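Local atomic coordinates of abietadiene synthase, chloroplastic (Abies grandis, PDB entry 3S9V), a protein that belongs to the plant terpene synthases as a large, mainly helical chloroplast enzyme with a metal-binding domain in its C-terminal half. Residues E95-L106 against D444-M454. Sequence-based numbering, arbitrary orientation.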
ATOM      1  N   GLU A  95     -21.509  12.146 -16.447  1.00 28.28           N
ATOM      2  CA  GLU A  95     -20.799  12.898 -15.428  1.00 28.69           C
ATOM      3  C   GLU A  95     -20.175  14.168 -16.017  1.00 28.02           C
ATOM      4  O   GLU A  95     -19.282  14.107 -16.867  1.00 27.07           O
ATOM      5  CB  GLU A  95     -19.729  12.010 -14.782  1.00 32.10           C
ATOM      6  CG  GLU A  95     -19.097  12.605 -13.524  1.00 41.43           C
ATOM      7  CD  GLU A  95     -20.114  13.302 -12.634  1.00 40.87           C
ATOM      8  OE1 GLU A  95     -20.360  14.508 -12.843  1.00 42.79           O
ATOM      9  OE2 GLU A  95     -20.678  12.643 -11.735  1.00 49.27           O
ATOM     10  N   GLY A  96     -20.662  15.323 -15.575  1.00 24.98           N
ATOM     11  CA  GLY A  96     -20.126  16.578 -16.072  1.00 26.05           C
ATOM     12  C   GLY A  96     -18.692  16.809 -15.619  1.00 29.84           C
ATOM     13  O   GLY A  96     -17.859  17.295 -16.386  1.00 28.95           O
ATOM     14  N   PHE A  97     -18.406  16.450 -14.370  1.00 30.67           N
ATOM     15  CA  PHE A  97     -17.075  16.620 -13.799  1.00 29.45           C
ATOM     16  C   PHE A  97     -15.943  16.108 -14.688  1.00 26.89           C
ATOM     17  O   PHE A  97     -14.867  16.701 -14.736  1.00 30.86           O
ATOM     18  CB  PHE A  97     -16.985  15.907 -12.449  1.00 36.10           C
ATOM     19  CG  PHE A  97     -15.636  16.029 -11.793  1.00 42.46           C
ATOM     20  CD1 PHE A  97     -15.288  17.183 -11.099  1.00 42.54           C
ATOM     21  CD2 PHE A  97     -14.700  15.008 -11.902  1.00 43.46           C
ATOM     22  CE1 PHE A  97     -14.031  17.317 -10.527  1.00 40.63           C
ATOM     23  CE2 PHE A  97     -13.437  15.134 -11.334  1.00 40.15           C
ATOM     24  CZ  PHE A  97     -13.103  16.291 -10.644  1.00 44.12           C
ATOM     25  N   TYR A  98     -16.180  15.001 -15.382  1.00 24.88           N
ATOM     26  CA  TYR A  98     -15.158  14.412 -16.239  1.00 21.35           C
ATOM     27  C   TYR A  98     -15.740  13.890 -17.550  1.00 23.90           C
ATOM     28  O   TYR A  98     -16.570  12.977 -17.567  1.00 22.96           O
ATOM     29  CB  TYR A  98     -14.466  13.269 -15.503  1.00 23.66           C
ATOM     30  CG  TYR A  98     -13.320  12.668 -16.269  1.00 24.66           C
ATOM     31  CD1 TYR A  98     -12.022  13.142 -16.099  1.00 23.11           C
ATOM     32  CD2 TYR A  98     -13.532  11.626 -17.173  1.00 18.00           C
ATOM     33  CE1 TYR A  98     -10.958  12.591 -16.808  1.00 30.66           C
ATOM     34  CE2 TYR A  98     -12.478  11.068 -17.891  1.00 16.78           C
ATOM     35  CZ  TYR A  98     -11.194  11.552 -17.702  1.00 30.33           C
ATOM     36  OH  TYR A  98     -10.144  10.994 -18.398  1.00 34.27           O
ATOM     37  N   PHE A  99     -15.271  14.451 -18.654  1.00 26.11           N
ATOM     38  CA  PHE A  99     -15.764  14.059 -19.957  1.00 26.86           C
ATOM     39  C   PHE A  99     -15.138  12.804 -20.548  1.00 28.30           C
ATOM     40  O   PHE A  99     -13.924  12.727 -20.736  1.00 28.54           O
ATOM     41  CB  PHE A  99     -15.576  15.198 -20.959  1.00 26.66           C
ATOM     42  CG  PHE A  99     -16.131  14.894 -22.321  1.00 27.48           C
ATOM     43  CD1 PHE A  99     -17.433  15.259 -22.648  1.00 26.77           C
ATOM     44  CD2 PHE A  99     -15.365  14.207 -23.263  1.00 27.49           C
ATOM     45  CE1 PHE A  99     -17.967  14.942 -23.898  1.00 33.58           C
ATOM     46  CE2 PHE A  99     -15.886  13.883 -24.514  1.00 28.11           C
ATOM     47  CZ  PHE A  99     -17.191  14.251 -24.833  1.00 31.58           C
ATOM     48  N   LEU A 100     -15.986  11.826 -20.846  1.00 22.95           N
ATOM     49  CA  LEU A 100     -15.552  10.592 -21.487  1.00 20.23           C
ATOM     50  C   LEU A 100     -16.593  10.382 -22.578  1.00 20.08           C
ATOM     51  O   LEU A 100     -17.786  10.259 -22.296  1.00 21.59           O
ATOM     52  CB  LEU A 100     -15.560   9.411 -20.512  1.00 17.36           C
ATOM     53  CG  LEU A 100     -15.011   8.112 -21.131  1.00 23.78           C
ATOM     54  CD1 LEU A 100     -13.510   8.255 -21.443  1.00 20.38           C
ATOM     55  CD2 LEU A 100     -15.244   6.952 -20.180  1.00 19.15           C
ATOM     56  N   ALA A 101     -16.153  10.373 -23.827  1.00 20.43           N
ATOM     57  CA  ALA A 101     -17.075  10.211 -24.937  1.00 21.74           C
ATOM     58  C   ALA A 101     -18.009   9.015 -24.756  1.00 21.53           C
ATOM     59  O   ALA A 101     -19.234   9.171 -24.804  1.00 20.81           O
ATOM     60  CB  ALA A 101     -16.296  10.090 -26.256  1.00 22.42           C
ATOM     61  N   TYR A 102     -17.442   7.830 -24.540  1.00 19.16           N
ATOM     62  CA  TYR A 102     -18.264   6.626 -24.368  1.00 21.26           C
ATOM     63  C   TYR A 102     -19.359   6.823 -23.324  1.00 22.22           C
ATOM     64  O   TYR A 102     -20.519   6.503 -23.560  1.00 23.18           O
ATOM     65  CB  TYR A 102     -17.393   5.438 -23.966  1.00 20.98           C
ATOM     66  CG  TYR A 102     -16.462   4.964 -25.055  1.00 14.47           C
ATOM     67  CD1 TYR A 102     -15.092   4.883 -24.830  1.00 20.38           C
ATOM     68  CD2 TYR A 102     -16.952   4.586 -26.305  1.00 20.91           C
ATOM     69  CE1 TYR A 102     -14.223   4.437 -25.821  1.00 24.81           C
ATOM     70  CE2 TYR A 102     -16.093   4.136 -27.307  1.00 28.47           C
ATOM     71  CZ  TYR A 102     -14.726   4.066 -27.055  1.00 30.86           C
ATOM     72  OH  TYR A 102     -13.856   3.626 -28.025  1.00 39.18           O
ATOM     73  N   ASP A 103     -18.970   7.346 -22.167  1.00 22.28           N
ATOM     74  CA  ASP A 103     -19.882   7.616 -21.060  1.00 19.74           C
ATOM     75  C   ASP A 103     -21.063   8.480 -21.524  1.00 21.59           C
ATOM     76  O   ASP A 103     -22.221   8.118 -21.324  1.00 25.22           O
ATOM     77  CB  ASP A 103     -19.093   8.320 -19.940  1.00 18.17           C
ATOM     78  CG  ASP A 103     -19.944   8.671 -18.711  1.00 25.73           C
ATOM     79  OD1 ASP A 103     -20.420   7.753 -18.007  1.00 25.02           O
ATOM     80  OD2 ASP A 103     -20.115   9.882 -18.437  1.00 22.61           O
ATOM     81  N   ARG A 104     -20.771   9.616 -22.154  1.00 19.70           N
ATOM     82  CA  ARG A 104     -21.820  10.521 -22.614  1.00 17.23           C
ATOM     83  C   ARG A 104     -22.779   9.931 -23.646  1.00 18.48           C
ATOM     84  O   ARG A 104     -23.992  10.082 -23.508  1.00 20.15           O
ATOM     85  CB  ARG A 104     -21.207  11.814 -23.163  1.00 21.83           C
ATOM     86  CG  ARG A 104     -20.409  12.613 -22.135  1.00 24.11           C
ATOM     87  CD  ARG A 104     -21.246  12.928 -20.894  1.00 17.58           C
ATOM     88  NE  ARG A 104     -20.464  13.654 -19.899  1.00 22.96           N
ATOM     89  CZ  ARG A 104     -20.047  14.909 -20.045  1.00 28.76           C
ATOM     90  NH1 ARG A 104     -20.343  15.590 -21.146  1.00 27.15           N
ATOM     91  NH2 ARG A 104     -19.318  15.482 -19.098  1.00 24.23           N
ATOM     92  N   ILE A 105     -22.264   9.267 -24.678  1.00 17.79           N
ATOM     93  CA  ILE A 105     -23.161   8.690 -25.679  1.00 18.88           C
ATOM     94  C   ILE A 105     -23.961   7.522 -25.120  1.00 19.57           C
ATOM     95  O   ILE A 105     -25.076   7.266 -25.568  1.00 23.82           O
ATOM     96  CB  ILE A 105     -22.411   8.203 -26.945  1.00 26.47           C
ATOM     97  CG1 ILE A 105     -21.355   7.167 -26.573  1.00 20.02           C
ATOM     98  CG2 ILE A 105     -21.788   9.381 -27.659  1.00 32.16           C
ATOM     99  CD1 ILE A 105     -20.679   6.545 -27.770  1.00 25.16           C
ATOM    100  N   LEU A 106     -23.392   6.814 -24.145  1.00 18.59           N
ATOM    101  CA  LEU A 106     -24.079   5.686 -23.515  1.00 17.83           C
ATOM    102  C   LEU A 106     -25.261   6.218 -22.716  1.00 16.80           C
ATOM    103  O   LEU A 106     -26.392   5.763 -22.873  1.00 14.70           O
ATOM    104  CB  LEU A 106     -23.137   4.939 -22.567  1.00 17.03           C
ATOM    105  CG  LEU A 106     -23.770   3.803 -21.759  1.00 19.25           C
ATOM    106  CD1 LEU A 106     -24.001   2.621 -22.681  1.00 17.07           C
ATOM    107  CD2 LEU A 106     -22.861   3.394 -20.602  1.00 17.11           C
ATOM    108  N   ASP A 444      -8.509  14.147  -7.601  1.00 26.56           N
ATOM    109  CA  ASP A 444      -9.712  14.253  -8.403  1.00 33.08           C
ATOM    110  C   ASP A 444      -9.798  13.174  -9.477  1.00 28.80           C
ATOM    111  O   ASP A 444     -10.333  13.399 -10.550  1.00 29.44           O
ATOM    112  CB  ASP A 444      -9.802  15.656  -9.020  1.00 41.06           C
ATOM    113  CG  ASP A 444      -8.503  16.094  -9.648  1.00 54.39           C
ATOM    114  OD1 ASP A 444      -8.331  17.313  -9.863  1.00 62.07           O
ATOM    115  OD2 ASP A 444      -7.656  15.218  -9.930  1.00 63.24           O
ATOM    116  N   ASP A 445      -9.259  11.999  -9.183  1.00 29.53           N
ATOM    117  CA  ASP A 445      -9.330  10.896 -10.127  1.00 31.19           C
ATOM    118  C   ASP A 445     -10.771  10.398 -10.154  1.00 27.54           C
ATOM    119  O   ASP A 445     -11.489  10.500  -9.161  1.00 22.60           O
ATOM    120  CB  ASP A 445      -8.426   9.728  -9.703  1.00 37.62           C
ATOM    121  CG  ASP A 445      -6.945  10.007  -9.919  1.00 49.97           C
ATOM    122  OD1 ASP A 445      -6.586  10.657 -10.927  1.00 56.21           O
ATOM    123  OD2 ASP A 445      -6.134   9.549  -9.086  1.00 58.35           O
ATOM    124  N   VAL A 446     -11.191   9.883 -11.300  1.00 24.56           N
ATOM    125  CA  VAL A 446     -12.523   9.326 -11.441  1.00 24.09           C
ATOM    126  C   VAL A 446     -12.310   7.832 -11.616  1.00 24.95           C
ATOM    127  O   VAL A 446     -11.170   7.373 -11.675  1.00 24.20           O
ATOM    128  CB  VAL A 446     -13.268   9.887 -12.666  1.00 21.90           C
ATOM    129  CG1 VAL A 446     -13.779  11.280 -12.359  1.00 19.10           C
ATOM    130  CG2 VAL A 446     -12.348   9.895 -13.878  1.00 15.75           C
ATOM    131  N   TRP A 447     -13.395   7.073 -11.692  1.00 22.17           N
ATOM    132  CA  TRP A 447     -13.286   5.628 -11.833  1.00 22.02           C
ATOM    133  C   TRP A 447     -14.140   5.175 -13.000  1.00 20.27           C
ATOM    134  O   TRP A 447     -15.117   5.834 -13.349  1.00 18.83           O
ATOM    135  CB  TRP A 447     -13.733   4.936 -10.537  1.00 21.13           C
ATOM    136  CG  TRP A 447     -13.001   5.438  -9.313  1.00 25.71           C
ATOM    137  CD1 TRP A 447     -13.109   6.678  -8.740  1.00 22.39           C
ATOM    138  CD2 TRP A 447     -11.998   4.737  -8.562  1.00 18.29           C
ATOM    139  NE1 TRP A 447     -12.231   6.791  -7.689  1.00 28.10           N
ATOM    140  CE2 TRP A 447     -11.536   5.616  -7.557  1.00 20.84           C
ATOM    141  CE3 TRP A 447     -11.443   3.452  -8.647  1.00 16.35           C
ATOM    142  CZ2 TRP A 447     -10.541   5.253  -6.638  1.00 19.31           C
ATOM    143  CZ3 TRP A 447     -10.453   3.089  -7.736  1.00 25.70           C
ATOM    144  CH2 TRP A 447     -10.013   3.992  -6.742  1.00 26.88           C
ATOM    145  N   LEU A 448     -13.764   4.051 -13.600  1.00 19.69           N
ATOM    146  CA  LEU A 448     -14.495   3.529 -14.744  1.00 21.77           C
ATOM    147  C   LEU A 448     -15.222   2.218 -14.471  1.00 23.46           C
ATOM    148  O   LEU A 448     -14.609   1.205 -14.160  1.00 26.92           O
ATOM    149  CB  LEU A 448     -13.546   3.347 -15.932  1.00 20.50           C
ATOM    150  CG  LEU A 448     -14.216   3.057 -17.283  1.00 28.98           C
ATOM    151  CD1 LEU A 448     -15.243   4.141 -17.583  1.00 21.30           C
ATOM    152  CD2 LEU A 448     -13.169   2.993 -18.386  1.00 20.51           C
ATOM    153  N   GLY A 449     -16.544   2.256 -14.577  1.00 27.10           N
ATOM    154  CA  GLY A 449     -17.351   1.061 -14.386  1.00 27.58           C
ATOM    155  C   GLY A 449     -18.241   0.968 -15.611  1.00 23.59           C
ATOM    156  O   GLY A 449     -17.775   1.179 -16.723  1.00 23.65           O
ATOM    157  N   LYS A 450     -19.517   0.657 -15.417  1.00 21.94           N
ATOM    158  CA  LYS A 450     -20.455   0.592 -16.526  1.00 12.58           C
ATOM    159  C   LYS A 450     -20.467   2.025 -17.072  1.00 16.59           C
ATOM    160  O   LYS A 450     -20.705   2.265 -18.255  1.00 12.94           O
ATOM    161  CB  LYS A 450     -21.846   0.215 -16.004  1.00 19.68           C
ATOM    162  CG  LYS A 450     -22.952   0.176 -17.054  1.00 21.12           C
ATOM    163  CD  LYS A 450     -22.804  -1.010 -18.001  1.00 15.35           C
ATOM    164  CE  LYS A 450     -22.958  -2.330 -17.270  1.00 14.07           C
ATOM    165  NZ  LYS A 450     -24.287  -2.447 -16.592  1.00 11.97           N
ATOM    166  N   THR A 451     -20.202   2.970 -16.173  1.00 17.66           N
ATOM    167  CA  THR A 451     -20.160   4.399 -16.500  1.00 20.36           C
ATOM    168  C   THR A 451     -19.012   5.021 -15.711  1.00 17.66           C
ATOM    169  O   THR A 451     -18.340   4.338 -14.933  1.00 17.19           O
ATOM    170  CB  THR A 451     -21.443   5.125 -16.044  1.00 25.79           C
ATOM    171  OG1 THR A 451     -21.484   5.141 -14.609  1.00 32.84           O
ATOM    172  CG2 THR A 451     -22.695   4.418 -16.575  1.00 16.59           C
ATOM    173  N   VAL A 452     -18.774   6.311 -15.911  1.00 17.32           N
ATOM    174  CA  VAL A 452     -17.729   6.983 -15.150  1.00 16.19           C
ATOM    175  C   VAL A 452     -18.339   7.327 -13.792  1.00 19.01           C
ATOM    176  O   VAL A 452     -19.425   7.907 -13.722  1.00 19.33           O
ATOM    177  CB  VAL A 452     -17.264   8.296 -15.818  1.00 17.27           C
ATOM    178  CG1 VAL A 452     -16.388   9.076 -14.851  1.00 11.02           C
ATOM    179  CG2 VAL A 452     -16.478   7.991 -17.086  1.00 15.01           C
ATOM    180  N   TYR A 453     -17.664   6.957 -12.712  1.00 18.19           N
ATOM    181  CA  TYR A 453     -18.191   7.265 -11.391  1.00 21.20           C
ATOM    182  C   TYR A 453     -17.119   7.876 -10.497  1.00 22.48           C
ATOM    183  O   TYR A 453     -15.929   7.828 -10.817  1.00 21.26           O
ATOM    184  CB  TYR A 453     -18.820   6.014 -10.753  1.00 18.17           C
ATOM    185  CG  TYR A 453     -17.866   4.882 -10.435  1.00 12.71           C
ATOM    186  CD1 TYR A 453     -17.445   4.658  -9.132  1.00 15.60           C
ATOM    187  CD2 TYR A 453     -17.410   4.017 -11.428  1.00 12.64           C
ATOM    188  CE1 TYR A 453     -16.602   3.600  -8.818  1.00 12.23           C
ATOM    189  CE2 TYR A 453     -16.559   2.943 -11.121  1.00 10.79           C
ATOM    190  CZ  TYR A 453     -16.163   2.743  -9.806  1.00 23.76           C
ATOM    191  OH  TYR A 453     -15.343   1.686  -9.449  1.00 21.29           O
ATOM    192  N   MET A 454     -17.546   8.472  -9.388  1.00 22.84           N
ATOM    193  CA  MET A 454     -16.621   9.131  -8.478  1.00 21.48           C
ATOM    194  C   MET A 454     -16.779   8.632  -7.051  1.00 21.70           C
ATOM    195  O   MET A 454     -17.890   8.361  -6.601  1.00 20.28           O
ATOM    196  CB  MET A 454     -16.862  10.638  -8.521  1.00 25.52           C
ATOM    197  CG  MET A 454     -17.074  11.179  -9.932  1.00 33.06           C
ATOM    198  SD  MET A 454     -17.472  12.930  -9.976  1.00 37.29           S
ATOM    199  CE  MET A 454     -18.687  13.046  -8.678  1.00 37.62           C
TER
HETATM  200  O   HOH W   1     -21.402   8.705 -15.715  1.00 28.23           O
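Asp-103, in the first turn of helix 101-117, reaches across to Val-452. Asp-103 CB and CG each lie 3.9 Å from Val-452 CG2. With CG anti to the backbone N (chi1 180°), the carboxylate is carried on to the backbone of Val-452, whose N donates to Asp-103 OD1 at 3.0 Å, nearly straight at 177°, but from well above the carboxylate plane. Asp-103 OD1 also comes within 3.4 Å of Thr-451 CB and accepts from water 1, which bridges by donating to Val-452 O too; OD2 takes a weak bond from Glu-95 N. The receiving piece is a β-hairpin of strands 447-448 and 452-453, with Trp-447 and Tyr-453 a hydrogen-bonded pair and Gly-449 N bonded to Thr-451 O nearer the turn, a two-stranded sheet in a mainly helical chain. Beside the carboxylate, Leu-100 CD2 presses tightly on Val-452 CG2 (3.5 Å) and touches Leu-448 CD1. Val-446 splits its branches: CG2 sits over the face of the Tyr-98 ring, 3.8 Å from its centroid, while CG1 meets the Phe-97 edge at CD2 (3.9 Å). Met-454 SD approaches that ring obliquely, a Met-aromatic contact, and lies 3.7 Å from Glu-95 OE2, which Asn-53 hydrogen-bonds.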